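Local coordinates for metallo-beta-lactamase superfamily protein (Thermus thermophilus, PDB 2ZWR) that binds two neighbouring zinc ions in a metallo-beta-lactamase fold and is probably a hydrolase, at residues A[11-16]-A[57-62]; A[45-50]-A[70-75]; A[121-126]-A[165-170]; A[142-147]-A[182-187]. One frame throughout, in Å; residues are numbered along the deposited sequence.

How the contacts relate
Contacts 1, 3 and 4 meet at the dinuclear zinc site, each supplying part of its ligand shell, whereas contact 2 lies apart from that site. Contacts 3 and 4 are buried; contacts 1 and 2 are partly buried and have exposed margins. Contacts 1 and 2 both reach the sheet holding strands 13-20, 50-51 and 74-76, while contact 4 joins strand ends of the other large sheet, and contact 3 ties a loop leaving that sheet to helix 161-171. Contacts 1 and 4 touch where Asn-14 and Gly-183 pair through their backbones, and one water bridges both zincs. Ligands of the paired zincs gather in contacts 1, 3 and 4, while contact 2, with a separate zinc on Asp-71, combines parallel-sheet hydrogen bonds with aliphatic packing.

Contact 1 of 4, residues A[11-16]-A[57-62]; sequences LQENAY and FDHVGA. With ZN (zinc ion), chain C.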
loop_
_atom_site.group_PDB
_atom_site.type_symbol
_atom_site.label_atom_id
_atom_site.label_comp_id
_atom_site.label_asym_id
_atom_site.label_seq_id
_atom_site.Cartn_x
_atom_site.Cartn_y
_atom_site.Cartn_z
ATOM N N LEU A 11 -2.052 -11.319 8.705
ATOM C CA LEU A 11 -0.734 -11.047 8.141
ATOM C C LEU A 11 -0.210 -9.689 8.619
ATOM O O LEU A 11 0.830 -9.223 8.165
ATOM C CB LEU A 11 -0.744 -11.153 6.603
ATOM C CG LEU A 11 -0.604 -12.537 5.923
ATOM C CD1 LEU A 11 0.577 -13.343 6.488
ATOM C CD2 LEU A 11 -1.873 -13.372 6.003
ATOM N N GLN A 12 -0.943 -9.074 9.546
ATOM C CA GLN A 12 -0.509 -7.852 10.215
ATOM C C GLN A 12 -0.036 -6.779 9.219
ATOM O O GLN A 12 1.122 -6.339 9.233
ATOM C CB GLN A 12 0.552 -8.185 11.269
ATOM C CG GLN A 12 -0.037 -8.940 12.464
ATOM C CD GLN A 12 0.998 -9.337 13.493
ATOM O OE1 GLN A 12 2.143 -9.669 13.160
ATOM N NE2 GLN A 12 0.596 -9.322 14.757
ATOM N N GLU A 13 -0.959 -6.392 8.344
ATOM C CA GLU A 13 -0.685 -5.453 7.276
ATOM C C GLU A 13 -1.065 -4.055 7.753
ATOM O O GLU A 13 -2.020 -3.913 8.524
ATOM C CB GLU A 13 -1.482 -5.866 6.029
ATOM C CG GLU A 13 -1.427 -4.900 4.839
ATOM C CD GLU A 13 -2.595 -3.915 4.808
ATOM O OE1 GLU A 13 -3.518 -4.028 5.639
ATOM O OE2 GLU A 13 -2.583 -3.008 3.953
ATOM N N ASN A 14 -0.325 -3.035 7.308
ATOM C CA ASN A 14 -0.621 -1.641 7.676
ATOM C C ASN A 14 -1.438 -0.868 6.621
ATOM O O ASN A 14 -0.966 -0.641 5.486
ATOM C CB ASN A 14 0.666 -0.841 7.976
ATOM C CG ASN A 14 1.580 -1.512 9.010
ATOM O OD1 ASN A 14 2.808 -1.439 8.889
ATOM N ND2 ASN A 14 0.996 -2.142 10.029
ATOM N N ALA A 15 -2.642 -0.450 7.017
ATOM C CA ALA A 15 -3.442 0.514 6.264
ATOM C C ALA A 15 -3.139 1.932 6.747
ATOM O O ALA A 15 -2.726 2.123 7.888
ATOM C CB ALA A 15 -4.933 0.223 6.422
ATOM N N TYR A 16 -3.341 2.920 5.883
ATOM C CA TYR A 16 -3.108 4.309 6.256
ATOM C C TYR A 16 -4.277 5.159 5.813
ATOM O O TYR A 16 -4.598 5.206 4.622
ATOM C CB TYR A 16 -1.780 4.847 5.666
ATOM C CG TYR A 16 -0.553 4.094 6.162
ATOM C CD1 TYR A 16 0.090 4.464 7.348
ATOM C CD2 TYR A 16 -0.063 2.990 5.466
ATOM C CE1 TYR A 16 1.204 3.748 7.828
ATOM C CE2 TYR A 16 1.048 2.271 5.939
ATOM C CZ TYR A 16 1.671 2.660 7.118
ATOM O OH TYR A 16 2.768 1.956 7.577
ATOM N N PHE A 57 -3.438 -10.207 -1.451
ATOM C CA PHE A 57 -4.685 -10.319 -0.696
ATOM C C PHE A 57 -4.682 -9.643 0.678
ATOM O O PHE A 57 -5.737 -9.189 1.141
ATOM C CB PHE A 57 -5.153 -11.782 -0.601
ATOM C CG PHE A 57 -4.339 -12.656 0.348
ATOM C CD1 PHE A 57 -3.399 -13.552 -0.153
ATOM C CD2 PHE A 57 -4.563 -12.627 1.729
ATOM C CE1 PHE A 57 -2.656 -14.387 0.702
ATOM C CE2 PHE A 57 -3.825 -13.458 2.600
ATOM C CZ PHE A 57 -2.872 -14.337 2.082
ATOM N N ASP A 58 -3.517 -9.571 1.328
ATOM C CA ASP A 58 -3.425 -8.922 2.644
ATOM C C ASP A 58 -3.538 -7.398 2.570
ATOM O O ASP A 58 -3.609 -6.726 3.603
ATOM C CB ASP A 58 -2.160 -9.364 3.413
ATOM C CG ASP A 58 -0.868 -9.094 2.645
ATOM O OD1 ASP A 58 -0.776 -9.445 1.452
ATOM O OD2 ASP A 58 0.065 -8.528 3.242
ATOM N N HIS A 59 -3.581 -6.855 1.355
ATOM C CA HIS A 59 -3.707 -5.411 1.157
ATOM C C HIS A 59 -5.081 -4.993 0.630
ATOM O O HIS A 59 -5.386 -3.799 0.572
ATOM C CB HIS A 59 -2.563 -4.893 0.260
ATOM C CG HIS A 59 -1.216 -4.990 0.912
ATOM N ND1 HIS A 59 -0.559 -3.897 1.440
ATOM C CD2 HIS A 59 -0.432 -6.060 1.175
ATOM C CE1 HIS A 59 0.576 -4.289 1.988
ATOM N NE2 HIS A 59 0.673 -5.599 1.850
ATOM N N VAL A 60 -5.915 -5.972 0.266
ATOM C CA VAL A 60 -7.190 -5.687 -0.437
ATOM C C VAL A 60 -8.434 -6.366 0.169
ATOM O O VAL A 60 -9.543 -6.237 -0.365
ATOM C CB VAL A 60 -7.100 -6.027 -1.967
ATOM C CG1 VAL A 60 -5.967 -5.233 -2.654
ATOM C CG2 VAL A 60 -6.921 -7.540 -2.186
ATOM N N GLY A 61 -8.261 -7.066 1.288
ATOM C CA GLY A 61 -9.356 -7.824 1.908
ATOM C C GLY A 61 -10.548 -7.035 2.453
ATOM O O GLY A 61 -11.605 -7.623 2.719
ATOM N N ALA A 62 -10.380 -5.719 2.632
ATOM C CA ALA A 62 -11.444 -4.847 3.128
ATOM C C ALA A 62 -11.947 -3.905 2.056
ATOM O O ALA A 62 -12.807 -3.070 2.319
ATOM C CB ALA A 62 -10.969 -4.046 4.329
HETATM ZN ZN ZN C . 1.830 -7.274 2.414
HETATM O O HOH W 1 1.786 -8.597 1.038
#
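Glu-13 lays its aliphatic CG against the face of the His-59 ring, and the same carbon presses on the backbone carbonyl of Asp-58. This is the tight part of the contact. Glu-13 CG lies 3.6 Å from the centroid of the His-59 ring and only 12° off its normal, a CH-pi approach, while Glu-13 CG is 3.1 Å from Asp-58 O. CG stands anti to the backbone N (chi1 174°) and the chain then bends at chi2, which takes the carboxylate past the ring with its plane steeply inclined to the imidazole. Glu-13 OE2 comes within 3.3 Å of His-59 ND1, but at too poor an angle for a hydrogen bond; ND1 bonds instead to Asp-28, a second-shell carboxylate that fixes the ring's rotation. That leaves His-59 NE2 to bind zinc at 2.1 Å. Asp-58 OD2 binds the same zinc at 2.3 Å, and Asp-58 OD1 accepts a hydrogen bond from the zinc-bound water.

The other end is looser. Exposed Leu-11 crosses Phe-57 at about a right angle, with Leu-11 CD2 3.9 Å from Phe-57 CE2, and alanines of helix 87-93 also meet Phe-57. Hydrocarbon side chains suit this margin, since the contact is made of carbon atoms alone. Together with His-54 and His-56, Asp-58 and His-59 form the HxHxDH motif of the metallo-beta-lactamase superfamily.

Contact 2 of 4, residues A[45-50]-A[70-75]; sequences LIPLAI and LDLPVY. With ZN (zinc ion), chain E.
Ile-50 and Val-74 face each other across a parallel pair of strands, the two ends of a beta-alpha-beta crossover in which helix 63-70 links strand 50-51 to strand 74-76. The first shell is the backbone ladder. Ile-50 N gives a nearly straight bond to Pro-73 O at 2.8 Å (178° at the hydrogen), and Ile-50 O receives Tyr-75 N, also at 2.8 Å, so both polar atoms of Ile-50 are used on the residues flanking Val-74, as a parallel register requires. The side chains of Ile-50 and Val-74 run side by side, pointing the same way, with Ile-50 CB 4.1 Å from Val-74 CG2; beta-branched residues suit these extended positions.

Next comes Leu-72, a forked side chain that reaches two ways. Its CD1 touches Ile-50 CG1 at 3.7 Å, the two side chains crossing at about a right angle, while Leu-72 CD2 is close against Pro-47 O, at 3.1 Å. CG is set beside the backbone N (chi1 -64°), which lets the fork meet the 47-50 backbone. Pro-73 follows, its CD and CG set against Leu-48 O, and CG also against the methyl of Ala-49; a small residue at 49 leaves space for both this ring and that of Tyr-75.

Farther out, Leu-66 of helix 63-70 packs on Leu-72, and Val-63 and Val-67 pack on Val-74, while Phe-40 of helix 33-43 meets Pro-47 and Leu-70. Arg-106 holds the Tyr-75 hydroxyl, and the Tyr-75 ring turns its edge to Ala-49, with Tyr-75 CE2 3.9 Å from Ala-49 CB.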
loop_
_atom_site.group_PDB
_atom_site.type_symbol
_atom_site.label_atom_id
_atom_site.label_comp_id
_atom_site.label_asym_id
_atom_site.label_seq_id
_atom_site.Cartn_x
_atom_site.Cartn_y
_atom_site.Cartn_z
ATOM N N LEU A 45 -12.597 11.459 9.763
ATOM C CA LEU A 45 -12.171 11.506 8.356
ATOM C C LEU A 45 -12.866 10.435 7.511
ATOM O O LEU A 45 -12.854 9.258 7.869
ATOM C CB LEU A 45 -10.653 11.331 8.256
ATOM C CG LEU A 45 -9.725 12.388 8.866
ATOM C CD1 LEU A 45 -8.285 11.897 8.822
ATOM C CD2 LEU A 45 -9.862 13.732 8.138
ATOM N N ILE A 46 -13.479 10.849 6.404
ATOM C CA ILE A 46 -14.074 9.908 5.460
ATOM C C ILE A 46 -13.230 9.881 4.185
ATOM O O ILE A 46 -13.110 10.901 3.508
ATOM C CB ILE A 46 -15.537 10.279 5.094
ATOM C CG1 ILE A 46 -16.338 10.702 6.331
ATOM C CG2 ILE A 46 -16.225 9.113 4.360
ATOM C CD1 ILE A 46 -17.645 11.434 5.979
ATOM N N PRO A 47 -12.662 8.710 3.839
ATOM C CA PRO A 47 -11.824 8.642 2.631
ATOM C C PRO A 47 -12.638 8.941 1.372
ATOM O O PRO A 47 -13.831 8.622 1.313
ATOM C CB PRO A 47 -11.332 7.186 2.619
ATOM C CG PRO A 47 -12.369 6.435 3.402
ATOM C CD PRO A 47 -12.785 7.395 4.497
ATOM N N LEU A 48 -11.996 9.562 0.389
ATOM C CA LEU A 48 -12.623 9.850 -0.896
ATOM C C LEU A 48 -12.273 8.795 -1.941
ATOM O O LEU A 48 -12.870 8.743 -3.012
ATOM C CB LEU A 48 -12.188 11.235 -1.399
ATOM C CG LEU A 48 -12.593 12.425 -0.524
ATOM C CD1 LEU A 48 -12.182 13.734 -1.171
ATOM C CD2 LEU A 48 -14.093 12.398 -0.217
ATOM N N ALA A 49 -11.296 7.960 -1.617
ATOM C CA ALA A 49 -10.787 6.968 -2.540
ATOM C C ALA A 49 -9.957 5.944 -1.783
ATOM O O ALA A 49 -9.469 6.212 -0.688
ATOM C CB ALA A 49 -9.928 7.653 -3.635
ATOM N N ILE A 50 -9.805 4.772 -2.387
ATOM C CA ILE A 50 -8.884 3.747 -1.927
ATOM C C ILE A 50 -7.685 3.748 -2.885
ATOM O O ILE A 50 -7.864 3.698 -4.100
ATOM C CB ILE A 50 -9.579 2.344 -1.863
ATOM C CG1 ILE A 50 -10.584 2.307 -0.693
ATOM C CG2 ILE A 50 -8.530 1.210 -1.756
ATOM C CD1 ILE A 50 -11.479 1.057 -0.598
ATOM N N LEU A 70 -19.454 2.995 0.720
ATOM C CA LEU A 70 -19.072 4.381 0.417
ATOM C C LEU A 70 -18.830 4.723 -1.066
ATOM O O LEU A 70 -18.429 5.848 -1.379
ATOM C CB LEU A 70 -17.854 4.784 1.271
ATOM C CG LEU A 70 -18.061 4.884 2.797
ATOM C CD1 LEU A 70 -16.723 4.938 3.517
ATOM C CD2 LEU A 70 -18.933 6.096 3.172
ATOM N N ASP A 71 -19.089 3.776 -1.970
ATOM C CA ASP A 71 -18.866 3.978 -3.413
ATOM C C ASP A 71 -17.448 4.501 -3.714
ATOM O O ASP A 71 -17.272 5.390 -4.547
ATOM C CB ASP A 71 -19.913 4.943 -4.010
ATOM C CG ASP A 71 -21.330 4.367 -4.017
ATOM O OD1 ASP A 71 -22.265 5.099 -4.421
ATOM O OD2 ASP A 71 -21.523 3.193 -3.631
ATOM N N LEU A 72 -16.448 3.975 -3.014
ATOM C CA LEU A 72 -15.075 4.483 -3.135
ATOM C C LEU A 72 -14.445 4.017 -4.437
ATOM O O LEU A 72 -14.489 2.818 -4.751
ATOM C CB LEU A 72 -14.199 4.044 -1.951
ATOM C CG LEU A 72 -14.542 4.542 -0.544
ATOM C CD1 LEU A 72 -13.789 3.765 0.542
ATOM C CD2 LEU A 72 -14.277 6.022 -0.406
ATOM N N PRO A 73 -13.895 4.961 -5.220
ATOM C CA PRO A 73 -13.031 4.537 -6.317
ATOM C C PRO A 73 -11.771 3.870 -5.770
ATOM O O PRO A 73 -11.271 4.257 -4.705
ATOM C CB PRO A 73 -12.689 5.845 -7.047
ATOM C CG PRO A 73 -12.970 6.929 -6.108
ATOM C CD PRO A 73 -14.045 6.427 -5.160
ATOM N N VAL A 74 -11.298 2.851 -6.494
ATOM C CA VAL A 74 -10.118 2.087 -6.125
ATOM C C VAL A 74 -9.054 2.297 -7.180
ATOM O O VAL A 74 -9.277 2.009 -8.350
ATOM C CB VAL A 74 -10.426 0.571 -5.992
ATOM C CG1 VAL A 74 -9.164 -0.201 -5.635
ATOM C CG2 VAL A 74 -11.500 0.332 -4.940
ATOM N N TYR A 75 -7.897 2.806 -6.753
ATOM C CA TYR A 75 -6.776 3.065 -7.636
ATOM C C TYR A 75 -5.739 1.948 -7.513
ATOM O O TYR A 75 -5.263 1.646 -6.407
ATOM C CB TYR A 75 -6.143 4.426 -7.305
ATOM C CG TYR A 75 -6.985 5.599 -7.743
ATOM C CD1 TYR A 75 -6.743 6.231 -8.958
ATOM C CD2 TYR A 75 -8.048 6.057 -6.951
ATOM C CE1 TYR A 75 -7.529 7.314 -9.377
ATOM C CE2 TYR A 75 -8.847 7.116 -7.359
ATOM C CZ TYR A 75 -8.578 7.743 -8.572
ATOM O OH TYR A 75 -9.355 8.798 -8.974
HETATM ZN ZN ZN E . -23.343 2.395 -3.660
#

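Contact 3 of 4, residues A[121-126]-A[165-170]; sequences HLPGHS and FASLKR. With ZN (zinc ion), chain F; ZN (zinc ion), chain D.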
loop_
_atom_site.group_PDB
_atom_site.type_symbol
_atom_site.label_atom_id
_atom_site.label_comp_id
_atom_site.label_asym_id
_atom_site.label_seq_id
_atom_site.Cartn_x
_atom_site.Cartn_y
_atom_site.Cartn_z
ATOM N N HIS A 121 6.299 3.793 -9.875
ATOM C CA HIS A 121 6.146 2.389 -10.195
ATOM C C HIS A 121 7.429 1.653 -9.847
ATOM O O HIS A 121 8.466 1.836 -10.496
ATOM C CB HIS A 121 5.772 2.156 -11.666
ATOM C CG HIS A 121 5.529 0.713 -11.996
ATOM N ND1 HIS A 121 6.152 0.069 -13.043
ATOM C CD2 HIS A 121 4.748 -0.220 -11.396
ATOM C CE1 HIS A 121 5.753 -1.189 -13.089
ATOM N NE2 HIS A 121 4.903 -1.394 -12.099
ATOM N N LEU A 122 7.328 0.804 -8.828
ATOM C CA LEU A 122 8.466 0.147 -8.235
ATOM C C LEU A 122 8.190 -1.353 -8.108
ATOM O O LEU A 122 7.917 -1.837 -7.015
ATOM C CB LEU A 122 8.763 0.768 -6.857
ATOM C CG LEU A 122 9.159 2.257 -6.819
ATOM C CD1 LEU A 122 9.080 2.831 -5.409
ATOM C CD2 LEU A 122 10.556 2.486 -7.437
ATOM N N PRO A 123 8.288 -2.101 -9.228
ATOM C CA PRO A 123 7.895 -3.500 -9.238
ATOM C C PRO A 123 8.975 -4.375 -8.586
ATOM O O PRO A 123 10.063 -3.898 -8.275
ATOM C CB PRO A 123 7.809 -3.815 -10.743
ATOM C CG PRO A 123 8.894 -2.983 -11.336
ATOM C CD PRO A 123 8.870 -1.690 -10.527
ATOM N N GLY A 124 8.683 -5.656 -8.415
ATOM C CA GLY A 124 9.642 -6.565 -7.826
ATOM C C GLY A 124 8.991 -7.459 -6.797
ATOM O O GLY A 124 9.133 -8.678 -6.856
ATOM N N HIS A 125 8.299 -6.852 -5.832
ATOM C CA HIS A 125 7.489 -7.609 -4.865
ATOM C C HIS A 125 6.202 -8.071 -5.579
ATOM O O HIS A 125 5.699 -9.176 -5.336
ATOM C CB HIS A 125 7.204 -6.751 -3.627
ATOM C CG HIS A 125 6.333 -7.411 -2.602
ATOM N ND1 HIS A 125 6.808 -8.345 -1.710
ATOM C CD2 HIS A 125 5.022 -7.249 -2.310
ATOM C CE1 HIS A 125 5.825 -8.746 -0.922
ATOM N NE2 HIS A 125 4.729 -8.093 -1.263
ATOM N N SER A 126 5.694 -7.215 -6.470
ATOM C CA SER A 126 4.613 -7.567 -7.395
ATOM C C SER A 126 4.757 -6.676 -8.643
ATOM O O SER A 126 5.394 -5.634 -8.570
ATOM C CB SER A 126 3.232 -7.403 -6.735
ATOM O OG SER A 126 2.912 -6.036 -6.560
ATOM N N PHE A 165 15.377 -5.228 -6.456
ATOM C CA PHE A 165 16.588 -4.514 -6.059
ATOM C C PHE A 165 16.836 -3.246 -6.868
ATOM O O PHE A 165 17.327 -2.253 -6.335
ATOM C CB PHE A 165 17.796 -5.460 -5.960
ATOM C CG PHE A 165 17.745 -6.345 -4.734
ATOM C CD1 PHE A 165 18.125 -5.848 -3.480
ATOM C CD2 PHE A 165 17.272 -7.657 -4.818
ATOM C CE1 PHE A 165 18.050 -6.650 -2.335
ATOM C CE2 PHE A 165 17.197 -8.469 -3.680
ATOM C CZ PHE A 165 17.589 -7.962 -2.440
ATOM N N ALA A 166 16.425 -3.253 -8.131
ATOM C CA ALA A 166 16.395 -2.031 -8.926
ATOM C C ALA A 166 15.400 -1.010 -8.344
ATOM O O ALA A 166 15.697 0.189 -8.259
ATOM C CB ALA A 166 16.064 -2.349 -10.380
ATOM N N SER A 167 14.224 -1.490 -7.932
ATOM C CA SER A 167 13.233 -0.611 -7.301
ATOM C C SER A 167 13.749 -0.003 -5.999
ATOM O O SER A 167 13.505 1.179 -5.717
ATOM C CB SER A 167 11.919 -1.342 -7.066
ATOM O OG SER A 167 11.221 -1.503 -8.286
ATOM N N LEU A 168 14.476 -0.798 -5.220
ATOM C CA LEU A 168 15.006 -0.335 -3.938
ATOM C C LEU A 168 16.081 0.727 -4.145
ATOM O O LEU A 168 16.152 1.694 -3.386
ATOM C CB LEU A 168 15.538 -1.504 -3.108
ATOM C CG LEU A 168 14.523 -2.490 -2.511
ATOM C CD1 LEU A 168 15.228 -3.769 -2.069
ATOM C CD2 LEU A 168 13.732 -1.881 -1.356
ATOM N N LYS A 169 16.905 0.540 -5.180
ATOM C CA LYS A 169 17.904 1.528 -5.582
ATOM C C LYS A 169 17.242 2.861 -5.917
ATOM O O LYS A 169 17.708 3.912 -5.489
ATOM C CB LYS A 169 18.719 1.008 -6.774
ATOM C CG LYS A 169 20.041 1.737 -6.987
ATOM N N ARG A 170 16.145 2.805 -6.671
ATOM C CA ARG A 170 15.331 3.985 -6.976
ATOM C C ARG A 170 14.781 4.659 -5.715
ATOM O O ARG A 170 14.862 5.882 -5.573
ATOM C CB ARG A 170 14.172 3.590 -7.887
ATOM C CG ARG A 170 14.403 3.855 -9.355
ATOM C CD ARG A 170 13.464 4.958 -9.832
ATOM N NE ARG A 170 12.194 4.392 -10.281
ATOM C CZ ARG A 170 11.068 5.081 -10.454
ATOM N NH1 ARG A 170 11.016 6.389 -10.215
ATOM N NH2 ARG A 170 9.983 4.447 -10.872
HETATM ZN ZN ZN F . 7.410 1.131 -14.433
HETATM ZN ZN ZN D . 2.701 -7.932 -0.701
HETATM O O HOH W 1 1.786 -8.597 1.038
#
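Ser-167 holds OG anti to its own carbonyl carbon (chi1 -75°), which aims the hydroxyl from helix 161-171 at the carbonyl of Pro-123; Arg-170, one turn on, bends at chi2 and chi3 to bring its guanidinium back over Leu-122. Ser-167 OG donates to Pro-123 O at 2.7 Å, arriving in the carbonyl plane on a lone pair (137° at the oxygen). Serine is small enough to fit here: its OG also lies 3.3 Å from Pro-123 CD and 3.6 Å from Leu-122 CB, so the hydroxyl is lodged among carbons while its proton is spent on the carbonyl.

Arg-170 makes the outer, exposed half of the contact. Leu-122 CD2 sits over one face of the guanidinium, 3.8 Å from Arg-170 NE, while the edge of that group sends a weak bond from Arg-170 NH2 to His-121 O, 3.0 Å long and bent to 128°. The stronger partner of NH2 is Glu-110, in a salt bridge. A long side chain ending in a flat, charged group can cover a leucine with its face and still reach polar partners at its edge.

Beyond Pro-123, Gly-124 adopts backbone angles at which a CB would jam against the preceding carbonyl O, and the chain runs on to His-125. Its ND1 bonds Arg-153 O and its NE2 binds zinc at 2.1 Å. The Ser-167 bond thus ties helix 161-171 to the loop between strands 117-121 and 130-134, which contributes a histidine to the dinuclear site of the metallo-beta-lactamase fold.

Contact 4 of 4, residues A[142-147]-A[182-187]; sequences SGDLLF and PGHGPG. With ZN (zinc ion), chain C; ZN (zinc ion), chain D.
Asp-144 and His-184 come together on one zinc, closing the dinuclear site of the metallo-beta-lactamase fold at the ends of the neighbouring parallel strands 139-143 and 179-182. Metal bonds come first. Asp-144 OD2 bridges both ions, at 2.1 Å from the zinc it shares with His-184 and 2.5 Å from the one held by His-54, His-56 and His-125; His-184 NE2 binds the shared zinc at 2.0 Å. A carboxylate suits the bridge because one anionic oxygen can serve two cations. Its other oxygen, Asp-144 OD1, lies at the edge of the His-184 ring, 3.1 Å from CD2.

The backbone supplies the hydrogen bond across the contact. Gly-183 N donates to Gly-143 O at 2.7 Å, the donor standing above the carbonyl plane, 56° out of it. Gly-143 belongs to a type II' turn from Ser-142 to Leu-145, whose positive phi at the second place is easily met by glycine. Gly-183 has a different reason to lack a side chain: a CB there would run into Asp-144 OD1.

Ring and apolar contacts complete the join. Phe-147 turns its ring edge to Pro-182, with Phe-147 CD1 3.8 Å from Pro-182 CB, and lies beside His-184 in an oblique approach, the ring planes at 88°. CG of Phe-147 stays beside the backbone N (chi1 -57°), which brings the ring in against residues 182-184. Last, the ring of His-184 is steadied at its far nitrogen, where ND1 is hydrogen-bonded to the backbone carbonyl O of Gln-12.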
loop_
_atom_site.group_PDB
_atom_site.type_symbol
_atom_site.label_atom_id
_atom_site.label_comp_id
_atom_site.label_asym_id
_atom_site.label_seq_id
_atom_site.Cartn_x
_atom_site.Cartn_y
_atom_site.Cartn_z
ATOM N N SER A 142 5.251 3.146 0.822
ATOM C CA SER A 142 5.993 2.332 -0.145
ATOM C C SER A 142 5.612 0.852 -0.103
ATOM O O SER A 142 6.327 0.010 -0.642
ATOM C CB SER A 142 7.493 2.516 0.081
ATOM O OG SER A 142 7.781 2.475 1.472
ATOM N N GLY A 143 4.493 0.544 0.546
ATOM C CA GLY A 143 3.990 -0.821 0.606
ATOM C C GLY A 143 5.009 -1.819 1.115
ATOM O O GLY A 143 5.643 -1.612 2.158
ATOM N N ASP A 144 5.171 -2.912 0.374
ATOM C CA ASP A 144 6.062 -3.974 0.812
ATOM C C ASP A 144 7.434 -3.929 0.138
ATOM O O ASP A 144 8.068 -4.967 -0.025
ATOM C CB ASP A 144 5.409 -5.342 0.600
ATOM C CG ASP A 144 4.158 -5.539 1.444
ATOM O OD1 ASP A 144 3.799 -4.617 2.224
ATOM O OD2 ASP A 144 3.524 -6.622 1.309
ATOM N N LEU A 145 7.887 -2.740 -0.263
ATOM C CA LEU A 145 9.244 -2.586 -0.816
ATOM C C LEU A 145 10.296 -2.693 0.301
ATOM O O LEU A 145 11.182 -3.558 0.276
ATOM C CB LEU A 145 9.394 -1.231 -1.520
ATOM C CG LEU A 145 9.125 -1.157 -3.031
ATOM N N LEU A 146 10.164 -1.811 1.284
ATOM C CA LEU A 146 11.170 -1.617 2.310
ATOM C C LEU A 146 10.555 -1.647 3.709
ATOM O O LEU A 146 9.617 -0.892 4.000
ATOM C CB LEU A 146 11.871 -0.272 2.068
ATOM C CG LEU A 146 12.975 0.198 3.018
ATOM C CD1 LEU A 146 14.230 -0.689 2.938
ATOM C CD2 LEU A 146 13.325 1.656 2.718
ATOM N N PHE A 147 11.108 -2.498 4.571
ATOM C CA PHE A 147 10.682 -2.578 5.960
ATOM C C PHE A 147 11.754 -2.028 6.885
ATOM O O PHE A 147 12.863 -1.713 6.447
ATOM C CB PHE A 147 10.331 -4.025 6.348
ATOM C CG PHE A 147 9.268 -4.647 5.475
ATOM C CD1 PHE A 147 8.109 -3.934 5.142
ATOM C CD2 PHE A 147 9.426 -5.935 4.979
ATOM C CE1 PHE A 147 7.122 -4.501 4.324
ATOM C CE2 PHE A 147 8.448 -6.508 4.167
ATOM C CZ PHE A 147 7.285 -5.788 3.845
ATOM N N PRO A 182 5.485 1.599 5.760
ATOM C CA PRO A 182 5.481 0.347 4.998
ATOM C C PRO A 182 4.213 -0.497 5.185
ATOM O O PRO A 182 3.399 -0.222 6.080
ATOM C CB PRO A 182 6.697 -0.399 5.563
ATOM C CG PRO A 182 6.735 0.023 7.034
ATOM C CD PRO A 182 6.104 1.424 7.096
ATOM N N GLY A 183 4.066 -1.524 4.348
ATOM C CA GLY A 183 2.919 -2.424 4.409
ATOM C C GLY A 183 2.881 -3.358 5.612
ATOM O O GLY A 183 1.827 -3.896 5.926
ATOM N N HIS A 184 4.026 -3.570 6.260
ATOM C CA HIS A 184 4.136 -4.419 7.464
ATOM C C HIS A 184 5.193 -3.867 8.418
ATOM O O HIS A 184 6.187 -3.308 7.982
ATOM C CB HIS A 184 4.489 -5.880 7.109
ATOM C CG HIS A 184 3.590 -6.482 6.073
ATOM N ND1 HIS A 184 2.468 -7.214 6.398
ATOM C CD2 HIS A 184 3.622 -6.421 4.720
ATOM C CE1 HIS A 184 1.851 -7.587 5.290
ATOM N NE2 HIS A 184 2.531 -7.118 4.256
ATOM N N GLY A 185 4.981 -4.058 9.716
ATOM C CA GLY A 185 5.954 -3.666 10.723
ATOM C C GLY A 185 5.956 -2.169 10.990
ATOM O O GLY A 185 5.073 -1.457 10.506
ATOM N N PRO A 186 6.957 -1.682 11.758
ATOM C CA PRO A 186 6.998 -0.281 12.190
ATOM C C PRO A 186 7.499 0.673 11.118
ATOM O O PRO A 186 8.101 0.251 10.120
ATOM C CB PRO A 186 7.977 -0.294 13.369
ATOM C CG PRO A 186 8.798 -1.498 13.205
ATOM C CD PRO A 186 8.110 -2.450 12.257
ATOM N N GLY A 187 7.252 1.958 11.334
ATOM C CA GLY A 187 7.731 2.982 10.423
ATOM C C GLY A 187 9.233 3.106 10.543
ATOM O O GLY A 187 9.829 2.625 11.507
HETATM ZN ZN ZN C . 1.830 -7.274 2.414
HETATM ZN ZN ZN D . 2.701 -7.932 -0.701
HETATM O O HOH W 1 1.786 -8.597 1.038
#